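Local coordinates for protein hyaluronidase (PDB 5DIY) that probably removes O-linked N-acetylglucosamine from modified substrates, acting as a hexosaminidase of glycoside hydrolase family 84, at residues 220-225 against 241-246; 190-195 against 204-209; 269-274 against 280-285. All blocks are in the same frame, centred on the assembly; numbering follows the deposited sequence.

Contact 1 of 3, residues 220-225 against 241-246; sequences LWDNYP and DHRDPE. With NAG (2-acetamido-2-deoxy-beta-D-glucopyranose), chain E.
At the C-terminal end of strand 218-222 in the TIM barrel, Asp222 reaches outward to Arg243, which comes from the long loop leading to strand 251-256, and the two form a buried salt bridge. The guanidinium meets the carboxylate side-on and with two nitrogens. NH2 of Arg243 gives a nearly straight bond to OD1 of Asp222 (2.7 Å, 166°), while Arg243 NE donates to Asp222 OD2 at 2.9 Å. Both oxygens use their syn lone pairs, and the two flat groups lie only 13° from coplanar. The arginine chain bends at chi2 (68°) and then runs out extended, which delivers its NE edge to the acid.

Further bonds limit the freedom of this pair to turn. Tyr240 OH also bonds Asp222 OD2, NH2 of Arg243 has a second acceptor in Ser199 O, and Arg243 NH1 makes a weak bond to Asp241 O (3.0 Å). With the negative and positive groups matched inside the protein, both probably stay ionised.

On the other side of the strand the neighbouring Trp221 turns its indole to the sugar. The acetamido methyl C8 of NAG sits 3.4 Å above the indole plane, over its centre, and NAG O7 lies 3.6 Å from Trp221 NE1. Asn223, a sugar-binding residue, is the centre of an inverse gamma turn just beyond the strand. As is general in TIM barrels, the substrate site lies at the C-terminal ends of the strands; here the outward Asp222 anchors the loop that runs on, with no helix between, to strand 251-256.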
loop_
_atom_site.group_PDB
_atom_site.type_symbol
_atom_site.label_atom_id
_atom_site.label_comp_id
_atom_site.label_asym_id
_atom_site.label_seq_id
_atom_site.Cartn_x
_atom_site.Cartn_y
_atom_site.Cartn_z
ATOM N N LEU C 220 -6.307 -2.396 14.692
ATOM C CA LEU C 220 -5.887 -2.778 13.349
ATOM C C LEU C 220 -4.732 -1.912 12.865
ATOM O O LEU C 220 -4.830 -0.683 12.853
ATOM C CB LEU C 220 -7.042 -2.706 12.351
ATOM C CG LEU C 220 -7.989 -3.906 12.302
ATOM C CD1 LEU C 220 -9.237 -3.512 11.524
ATOM C CD2 LEU C 220 -7.322 -5.131 11.676
ATOM N N TRP C 221 -3.637 -2.575 12.503
ATOM C CA TRP C 221 -2.558 -1.993 11.715
ATOM C C TRP C 221 -2.938 -2.372 10.295
ATOM O O TRP C 221 -2.673 -3.484 9.863
ATOM C CB TRP C 221 -1.215 -2.625 12.116
ATOM C CG TRP C 221 0.020 -2.128 11.400
ATOM C CD1 TRP C 221 0.143 -1.778 10.079
ATOM C CD2 TRP C 221 1.321 -1.964 11.973
ATOM N NE1 TRP C 221 1.428 -1.396 9.811
ATOM C CE2 TRP C 221 2.176 -1.501 10.950
ATOM C CE3 TRP C 221 1.846 -2.155 13.257
ATOM C CZ2 TRP C 221 3.526 -1.224 11.166
ATOM C CZ3 TRP C 221 3.191 -1.886 13.474
ATOM C CH2 TRP C 221 4.016 -1.421 12.432
ATOM N N ASP C 222 -3.572 -1.460 9.568
ATOM C CA ASP C 222 -4.081 -1.791 8.246
ATOM C C ASP C 222 -3.068 -1.344 7.197
ATOM O O ASP C 222 -2.818 -0.145 7.036
ATOM C CB ASP C 222 -5.453 -1.149 8.019
ATOM C CG ASP C 222 -6.313 -1.931 7.037
ATOM O OD1 ASP C 222 -5.804 -2.863 6.378
ATOM O OD2 ASP C 222 -7.521 -1.628 6.932
ATOM N N ASN C 223 -2.485 -2.310 6.491
ATOM C CA ASN C 223 -1.420 -2.050 5.525
ATOM C C ASN C 223 -1.982 -1.678 4.161
ATOM O O ASN C 223 -1.835 -2.414 3.181
ATOM C CB ASN C 223 -0.479 -3.260 5.408
ATOM C CG ASN C 223 0.462 -3.394 6.585
ATOM O OD1 ASN C 223 0.496 -4.425 7.249
ATOM N ND2 ASN C 223 1.264 -2.380 6.820
ATOM N N TYR C 224 -2.639 -0.525 4.128
ATOM C CA TYR C 224 -3.083 0.123 2.908
ATOM C C TYR C 224 -3.164 1.620 3.255
ATOM O O TYR C 224 -3.712 1.949 4.314
ATOM C CB TYR C 224 -4.454 -0.411 2.445
ATOM C CG TYR C 224 -4.836 0.175 1.108
ATOM C CD1 TYR C 224 -4.351 -0.382 -0.086
ATOM C CD2 TYR C 224 -5.616 1.323 1.028
ATOM C CE1 TYR C 224 -4.661 0.183 -1.318
ATOM C CE2 TYR C 224 -5.942 1.882 -0.197
ATOM C CZ TYR C 224 -5.455 1.314 -1.366
ATOM O OH TYR C 224 -5.773 1.894 -2.566
ATOM N N PRO C 225 -2.646 2.532 2.416
ATOM C CA PRO C 225 -2.159 2.277 1.051
ATOM C C PRO C 225 -0.682 1.866 0.863
ATOM O O PRO C 225 -0.245 1.821 -0.274
ATOM C CB PRO C 225 -2.411 3.628 0.356
ATOM C CG PRO C 225 -2.302 4.620 1.453
ATOM C CD PRO C 225 -2.974 3.952 2.614
ATOM N N ASP C 241 -11.339 -0.123 1.162
ATOM C CA ASP C 241 -12.406 -1.053 0.782
ATOM C C ASP C 241 -12.310 -2.402 1.472
ATOM O O ASP C 241 -11.252 -2.784 1.977
ATOM C CB ASP C 241 -12.391 -1.265 -0.746
ATOM C CG ASP C 241 -13.776 -1.499 -1.339
ATOM O OD1 ASP C 241 -14.762 -1.717 -0.596
ATOM O OD2 ASP C 241 -13.869 -1.481 -2.581
ATOM N N HIS C 242 -13.446 -3.104 1.481
ATOM C CA HIS C 242 -13.561 -4.496 1.934
ATOM C C HIS C 242 -13.318 -4.663 3.431
ATOM O O HIS C 242 -12.889 -5.726 3.884
ATOM C CB HIS C 242 -12.647 -5.413 1.116
ATOM C CG HIS C 242 -12.789 -5.227 -0.359
ATOM N ND1 HIS C 242 -11.714 -5.234 -1.223
ATOM C CD2 HIS C 242 -13.882 -4.996 -1.122
ATOM C CE1 HIS C 242 -12.147 -5.035 -2.455
ATOM N NE2 HIS C 242 -13.458 -4.889 -2.421
ATOM N N ARG C 243 -13.613 -3.608 4.187
ATOM C CA ARG C 243 -13.574 -3.649 5.639
ATOM C C ARG C 243 -15.022 -3.647 6.079
ATOM O O ARG C 243 -15.783 -2.760 5.693
ATOM C CB ARG C 243 -12.810 -2.448 6.217
ATOM C CG ARG C 243 -11.315 -2.687 6.372
ATOM C CD ARG C 243 -10.619 -2.819 5.029
ATOM N NE ARG C 243 -9.199 -3.178 5.136
ATOM C CZ ARG C 243 -8.530 -3.959 4.277
ATOM N NH1 ARG C 243 -9.129 -4.519 3.223
ATOM N NH2 ARG C 243 -7.241 -4.210 4.481
ATOM N N ASP C 244 -15.407 -4.653 6.862
ATOM C CA ASP C 244 -16.817 -4.840 7.222
ATOM C C ASP C 244 -17.387 -3.589 7.889
ATOM O O ASP C 244 -16.678 -2.929 8.638
ATOM C CB ASP C 244 -17.004 -6.067 8.133
ATOM C CG ASP C 244 -17.268 -7.354 7.353
ATOM O OD1 ASP C 244 -17.053 -7.396 6.121
ATOM O OD2 ASP C 244 -17.686 -8.346 7.986
ATOM N N PRO C 245 -18.658 -3.244 7.594
ATOM C CA PRO C 245 -19.283 -2.071 8.239
ATOM C C PRO C 245 -19.363 -2.109 9.773
ATOM O O PRO C 245 -19.486 -1.052 10.391
ATOM C CB PRO C 245 -20.698 -2.048 7.649
ATOM C CG PRO C 245 -20.610 -2.790 6.365
ATOM C CD PRO C 245 -19.490 -3.779 6.493
ATOM N N GLU C 246 -19.305 -3.304 10.366
ATOM C CA GLU C 246 -19.435 -3.486 11.809
ATOM C C GLU C 246 -18.147 -3.985 12.484
ATOM O O GLU C 246 -18.206 -4.555 13.577
ATOM C CB GLU C 246 -20.612 -4.434 12.090
ATOM C CG GLU C 246 -21.885 -4.063 11.334
ATOM C CD GLU C 246 -23.112 -4.857 11.754
ATOM O OE1 GLU C 246 -24.237 -4.347 11.541
ATOM O OE2 GLU C 246 -22.967 -5.982 12.288
HETATM C C1 NAG E . 5.245 -5.545 7.354
HETATM C C2 NAG E . 5.627 -4.445 8.365
HETATM C C3 NAG E . 5.387 -3.018 7.863
HETATM C C4 NAG E . 5.421 -2.975 6.344
HETATM C C5 NAG E . 4.290 -3.840 5.813
HETATM C C6 NAG E . 4.235 -3.880 4.277
HETATM C C7 NAG E . 3.680 -4.711 9.868
HETATM C C8 NAG E . 3.269 -4.938 11.297
HETATM N N2 NAG E . 4.997 -4.667 9.661
HETATM O O3 NAG E . 6.390 -2.157 8.413
HETATM O O4 NAG E . 5.216 -1.640 5.883
HETATM O O5 NAG E . 4.300 -5.168 6.347
HETATM O O6 NAG E . 5.487 -4.268 3.705
HETATM O O7 NAG E . 2.855 -4.589 8.972
#

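Contact 2 of 3, residues 190-195 against 204-209; sequences VFWTGP and TSHMQE
Trp192 and His206 meet rim to rim within a beta-alpha-beta unit of the TIM barrel, where the end of strand 189-192 packs under the first turn of helix 204-214. The two side chains cross at about a right angle and their ring planes are tilted by 40°, with neither ring over the face of the other. Trp192 NE1 points to His206 NE2 and forms a weak hydrogen bond (3.3 Å, 155°), the imidazole nitrogen lying near the plane of the indole. The weak bond into NE2 is consistent with a neutral imidazole protonated on ND1. The anti first torsion of His206 (chi1 -175°) turns its ring toward the strand end, and that of Trp192 likewise toward the helix.

Pro195 approaches the imidazole from a different direction. Its CG stands over the middle of the ring in a CH-pi contact, 3.9 Å from the centroid and close to the ring normal, while Pro195 CD touches CD2 of His206 at 3.6 Å. An alanine at His206 would take away both the acceptor and the flat surface, and is likely to leave the indole N-H without this partner and a gap beside the proline.

Gly194 links the strand end to Pro195 with a positive phi, and a CB in this conformation would run into Pro195 CD and the carbonyl oxygen of Thr193. One helix position on, Met207 adds a Met-aromatic contact while also packing against Ala218 and Leu220 of the next strand. Its chain curls back at chi2 and chi3, so that SD approaches the indole five-membered ring obliquely and the methyl CE rests 3.7 Å from Trp192 CD1.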
loop_
_atom_site.group_PDB
_atom_site.type_symbol
_atom_site.label_atom_id
_atom_site.label_comp_id
_atom_site.label_asym_id
_atom_site.label_seq_id
_atom_site.Cartn_x
_atom_site.Cartn_y
_atom_site.Cartn_z
ATOM N N VAL C 190 -3.058 -4.285 21.343
ATOM C CA VAL C 190 -2.352 -5.263 20.506
ATOM C C VAL C 190 -2.730 -5.090 19.037
ATOM O O VAL C 190 -3.907 -5.155 18.677
ATOM C CB VAL C 190 -2.640 -6.712 20.953
ATOM C CG1 VAL C 190 -1.963 -7.719 20.024
ATOM C CG2 VAL C 190 -2.179 -6.916 22.391
ATOM N N PHE C 191 -1.712 -4.889 18.202
ATOM C CA PHE C 191 -1.903 -4.698 16.761
ATOM C C PHE C 191 -2.175 -6.012 16.037
ATOM O O PHE C 191 -1.816 -7.097 16.505
ATOM C CB PHE C 191 -0.678 -4.024 16.116
ATOM C CG PHE C 191 -0.749 -2.520 16.050
ATOM C CD1 PHE C 191 -1.853 -1.883 15.493
ATOM C CD2 PHE C 191 0.321 -1.742 16.480
ATOM C CE1 PHE C 191 -1.908 -0.507 15.400
ATOM C CE2 PHE C 191 0.274 -0.360 16.387
ATOM C CZ PHE C 191 -0.848 0.256 15.847
ATOM N N TRP C 192 -2.782 -5.885 14.864
ATOM C CA TRP C 192 -3.102 -7.013 14.006
ATOM C C TRP C 192 -3.391 -6.466 12.605
ATOM O O TRP C 192 -4.065 -5.443 12.472
ATOM C CB TRP C 192 -4.328 -7.730 14.575
ATOM C CG TRP C 192 -4.713 -8.939 13.837
ATOM C CD1 TRP C 192 -5.722 -9.050 12.937
ATOM C CD2 TRP C 192 -4.104 -10.224 13.923
ATOM N NE1 TRP C 192 -5.777 -10.325 12.445
ATOM C CE2 TRP C 192 -4.792 -11.071 13.033
ATOM C CE3 TRP C 192 -3.034 -10.743 14.657
ATOM C CZ2 TRP C 192 -4.455 -12.412 12.867
ATOM C CZ3 TRP C 192 -2.697 -12.080 14.489
ATOM C CH2 TRP C 192 -3.407 -12.897 13.606
ATOM N N THR C 193 -2.887 -7.131 11.568
ATOM C CA THR C 193 -3.023 -6.634 10.182
ATOM C C THR C 193 -4.105 -7.335 9.358
ATOM O O THR C 193 -4.472 -6.845 8.294
ATOM C CB THR C 193 -1.669 -6.642 9.409
ATOM O OG1 THR C 193 -1.303 -7.978 9.046
ATOM C CG2 THR C 193 -0.547 -6.028 10.250
ATOM N N GLY C 194 -4.609 -8.469 9.844
ATOM C CA GLY C 194 -5.761 -9.155 9.248
ATOM C C GLY C 194 -5.348 -10.521 8.737
ATOM O O GLY C 194 -4.353 -11.060 9.200
ATOM N N PRO C 195 -6.109 -11.101 7.789
ATOM C CA PRO C 195 -5.718 -12.418 7.250
ATOM C C PRO C 195 -4.348 -12.457 6.556
ATOM O O PRO C 195 -3.700 -13.494 6.565
ATOM C CB PRO C 195 -6.842 -12.745 6.257
ATOM C CG PRO C 195 -8.011 -11.972 6.756
ATOM C CD PRO C 195 -7.446 -10.697 7.319
ATOM N N THR C 204 -15.770 -9.051 10.325
ATOM C CA THR C 204 -16.138 -9.084 11.744
ATOM C C THR C 204 -15.859 -10.466 12.322
ATOM O O THR C 204 -15.322 -10.588 13.426
ATOM C CB THR C 204 -17.628 -8.754 11.980
ATOM O OG1 THR C 204 -18.448 -9.692 11.273
ATOM C CG2 THR C 204 -17.962 -7.344 11.518
ATOM N N SER C 205 -16.214 -11.501 11.559
ATOM C CA SER C 205 -15.912 -12.886 11.929
ATOM C C SER C 205 -14.436 -13.095 12.248
ATOM O O SER C 205 -14.095 -13.742 13.244
ATOM C CB SER C 205 -16.317 -13.835 10.801
ATOM O OG SER C 205 -16.093 -15.185 11.167
ATOM N N HIS C 206 -13.563 -12.555 11.396
ATOM C CA HIS C 206 -12.125 -12.693 11.589
ATOM C C HIS C 206 -11.664 -11.969 12.850
ATOM O O HIS C 206 -10.944 -12.548 13.664
ATOM C CB HIS C 206 -11.346 -12.175 10.369
ATOM C CG HIS C 206 -9.872 -12.406 10.458
ATOM N ND1 HIS C 206 -9.329 -13.670 10.497
ATOM C CD2 HIS C 206 -8.828 -11.545 10.524
ATOM C CE1 HIS C 206 -8.015 -13.580 10.583
ATOM N NE2 HIS C 206 -7.685 -12.302 10.599
ATOM N N MET C 207 -12.086 -10.718 13.017
ATOM C CA MET C 207 -11.666 -9.923 14.182
ATOM C C MET C 207 -12.299 -10.399 15.499
ATOM O O MET C 207 -11.727 -10.169 16.563
ATOM C CB MET C 207 -11.894 -8.428 13.948
ATOM C CG MET C 207 -11.138 -7.864 12.745
ATOM S SD MET C 207 -9.371 -8.253 12.667
ATOM C CE MET C 207 -8.817 -7.479 14.188
ATOM N N GLN C 208 -13.463 -11.050 15.415
ATOM C CA GLN C 208 -14.057 -11.785 16.549
ATOM C C GLN C 208 -13.116 -12.858 17.071
ATOM O O GLN C 208 -12.899 -12.963 18.279
ATOM C CB GLN C 208 -15.377 -12.470 16.156
ATOM C CG GLN C 208 -16.624 -11.618 16.302
ATOM C CD GLN C 208 -17.898 -12.357 15.907
ATOM O OE1 GLN C 208 -17.855 -13.475 15.382
ATOM N NE2 GLN C 208 -19.043 -11.732 16.160
ATOM N N GLU C 209 -12.569 -13.657 16.156
ATOM C CA GLU C 209 -11.624 -14.712 16.523
ATOM C C GLU C 209 -10.382 -14.130 17.172
ATOM O O GLU C 209 -9.959 -14.598 18.225
ATOM C CB GLU C 209 -11.217 -15.543 15.310
ATOM C CG GLU C 209 -12.327 -16.406 14.747
ATOM C CD GLU C 209 -11.888 -17.131 13.491
ATOM O OE1 GLU C 209 -11.871 -16.499 12.411
ATOM O OE2 GLU C 209 -11.549 -18.329 13.585
#

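Contact 3 of 3, residues 269-274 against 280-285; sequences LYTFAQ and SQYNPQ
Helix 262-277 carries residues 269-274 past the connection 280-283, which leads into the first turn of helix 284-296; the closest CA pairs are Gln274 with Tyr282 (6.8 Å) and Thr271 with Pro284 (6.9 Å). Tyr282 fills the space between them. With CG anti to the backbone N (chi1 178°), its ring leans obliquely against the helix, bringing CE1 to 3.2 Å from Thr271 O and OH to 3.4 Å from Thr271 CB. The ring flank near CD1 rests by Gln274, whose CB is 4.4 Å away.

No hydrogen bond spans the two segments. The polar ends are instead tied to Tyr240: its carbonyl O bonds Tyr282 OH, and its N bonds Thr271 OG1, which also bonds Pro268 O one turn back in the helix. Asn283 is the N-cap of the second helix, with OD1 accepting a weak bond from Gln285 N (2.9 Å) and another from Asp286 N.

Around this joint, Gln274 NE2 bonds Ser287 OG of helix 284-296 and Tyr270 packs on Gln290 and Ala291, whereas Phe272 turns away to lie against Ile254 and Ala256 of barrel strand 251-256.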
loop_
_atom_site.group_PDB
_atom_site.type_symbol
_atom_site.label_atom_id
_atom_site.label_comp_id
_atom_site.label_asym_id
_atom_site.label_seq_id
_atom_site.Cartn_x
_atom_site.Cartn_y
_atom_site.Cartn_z
ATOM N N LEU C 269 -6.401 7.871 1.950
ATOM C CA LEU C 269 -6.588 8.243 3.366
ATOM C C LEU C 269 -7.865 9.053 3.607
ATOM O O LEU C 269 -8.523 8.875 4.641
ATOM C CB LEU C 269 -5.363 8.975 3.932
ATOM C CG LEU C 269 -4.089 8.133 4.110
ATOM C CD1 LEU C 269 -2.947 9.034 4.556
ATOM C CD2 LEU C 269 -4.290 6.980 5.086
ATOM N N TYR C 270 -8.219 9.922 2.659
ATOM C CA TYR C 270 -9.508 10.621 2.696
ATOM C C TYR C 270 -10.662 9.621 2.786
ATOM O O TYR C 270 -11.556 9.779 3.610
ATOM C CB TYR C 270 -9.685 11.527 1.467
ATOM C CG TYR C 270 -10.921 12.403 1.499
ATOM C CD1 TYR C 270 -12.177 11.891 1.170
ATOM C CD2 TYR C 270 -10.839 13.753 1.854
ATOM C CE1 TYR C 270 -13.309 12.685 1.201
ATOM C CE2 TYR C 270 -11.971 14.559 1.881
ATOM C CZ TYR C 270 -13.203 14.019 1.553
ATOM O OH TYR C 270 -14.341 14.798 1.572
ATOM N N THR C 271 -10.625 8.592 1.942
ATOM C CA THR C 271 -11.693 7.588 1.899
ATOM C C THR C 271 -11.704 6.728 3.163
ATOM O O THR C 271 -12.771 6.386 3.685
ATOM C CB THR C 271 -11.620 6.699 0.633
ATOM O OG1 THR C 271 -10.439 5.874 0.650
ATOM C CG2 THR C 271 -11.645 7.557 -0.630
ATOM N N PHE C 272 -10.511 6.382 3.627
ATOM C CA PHE C 272 -10.308 5.707 4.908
ATOM C C PHE C 272 -10.969 6.480 6.054
ATOM O O PHE C 272 -11.721 5.898 6.832
ATOM C CB PHE C 272 -8.800 5.504 5.117
ATOM C CG PHE C 272 -8.391 5.094 6.507
ATOM C CD1 PHE C 272 -8.692 3.830 6.995
ATOM C CD2 PHE C 272 -7.637 5.955 7.306
ATOM C CE1 PHE C 272 -8.288 3.435 8.271
ATOM C CE2 PHE C 272 -7.227 5.570 8.581
ATOM C CZ PHE C 272 -7.551 4.305 9.065
ATOM N N ALA C 273 -10.730 7.791 6.113
ATOM C CA ALA C 273 -11.327 8.667 7.142
ATOM C C ALA C 273 -12.856 8.738 7.077
ATOM O O ALA C 273 -13.523 8.763 8.114
ATOM C CB ALA C 273 -10.739 10.068 7.052
ATOM N N GLN C 274 -13.408 8.781 5.865
ATOM C CA GLN C 274 -14.863 8.747 5.694
ATOM C C GLN C 274 -15.460 7.416 6.152
ATOM O O GLN C 274 -16.518 7.412 6.782
ATOM C CB GLN C 274 -15.273 9.052 4.249
ATOM C CG GLN C 274 -15.040 10.508 3.852
ATOM C CD GLN C 274 -15.999 10.991 2.783
ATOM O OE1 GLN C 274 -16.662 12.020 2.939
ATOM N NE2 GLN C 274 -16.081 10.252 1.689
ATOM N N SER C 280 -21.303 2.327 8.181
ATOM C CA SER C 280 -22.547 1.784 7.615
ATOM C C SER C 280 -23.042 2.539 6.374
ATOM O O SER C 280 -23.763 1.963 5.556
ATOM C CB SER C 280 -23.665 1.743 8.671
ATOM O OG SER C 280 -24.066 3.051 9.038
ATOM N N GLN C 281 -22.683 3.817 6.241
ATOM C CA GLN C 281 -23.046 4.615 5.053
ATOM C C GLN C 281 -21.881 4.835 4.061
ATOM O O GLN C 281 -22.028 5.584 3.092
ATOM C CB GLN C 281 -23.639 5.962 5.490
ATOM C CG GLN C 281 -24.977 5.839 6.205
ATOM N N TYR C 282 -20.744 4.174 4.289
ATOM C CA TYR C 282 -19.559 4.328 3.425
ATOM C C TYR C 282 -19.745 3.668 2.057
ATOM O O TYR C 282 -20.030 2.483 1.989
ATOM C CB TYR C 282 -18.324 3.728 4.104
ATOM C CG TYR C 282 -17.058 3.796 3.266
ATOM C CD1 TYR C 282 -16.461 5.021 2.971
ATOM C CD2 TYR C 282 -16.464 2.637 2.766
ATOM C CE1 TYR C 282 -15.307 5.092 2.205
ATOM C CE2 TYR C 282 -15.310 2.693 1.997
ATOM C CZ TYR C 282 -14.733 3.921 1.718
ATOM O OH TYR C 282 -13.581 3.987 0.965
ATOM N N ASN C 283 -19.583 4.447 0.981
ATOM C CA ASN C 283 -19.496 3.912 -0.386
ATOM C C ASN C 283 -18.143 4.313 -0.973
ATOM O O ASN C 283 -17.869 5.507 -1.088
ATOM C CB ASN C 283 -20.640 4.436 -1.260
ATOM C CG ASN C 283 -20.539 3.968 -2.711
ATOM O OD1 ASN C 283 -19.638 4.374 -3.456
ATOM N ND2 ASN C 283 -21.475 3.122 -3.124
ATOM N N PRO C 284 -17.300 3.327 -1.352
ATOM C CA PRO C 284 -15.929 3.663 -1.787
ATOM C C PRO C 284 -15.829 4.531 -3.047
ATOM O O PRO C 284 -14.910 5.341 -3.141
ATOM C CB PRO C 284 -15.266 2.289 -2.000
ATOM C CG PRO C 284 -16.393 1.329 -2.164
ATOM C CD PRO C 284 -17.536 1.873 -1.358
ATOM N N GLN C 285 -16.767 4.392 -3.985
ATOM C CA GLN C 285 -16.735 5.181 -5.223
ATOM C C GLN C 285 -17.199 6.609 -4.971
ATOM O O GLN C 285 -16.588 7.543 -5.476
ATOM C CB GLN C 285 -17.578 4.544 -6.343
ATOM C CG GLN C 285 -16.959 3.295 -6.966
ATOM C CD GLN C 285 -17.031 2.075 -6.065
ATOM O OE1 GLN C 285 -18.000 1.884 -5.333
ATOM N NE2 GLN C 285 -15.999 1.246 -6.110
#

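The three contacts follow one another along the chain, contact 2 first, then contact 1, then contact 3, all around the last strands of one TIM barrel. Contacts 1 and 2 have centres about 10 Å apart and share the sheet through neighbouring strands 189-192 and 218-222; Trp221 N probably bonds Trp192 O, and Asp244 OD2 holds Thr204 N. Contact 3 lies about 11 Å between centres from contact 1, touching it where Pro284 meets Asp241, and about 20 Å from contact 2. The series thus runs from strands lining the sugar site, through the loop 241-246, to helices 262-277 and 284-296, away from that site.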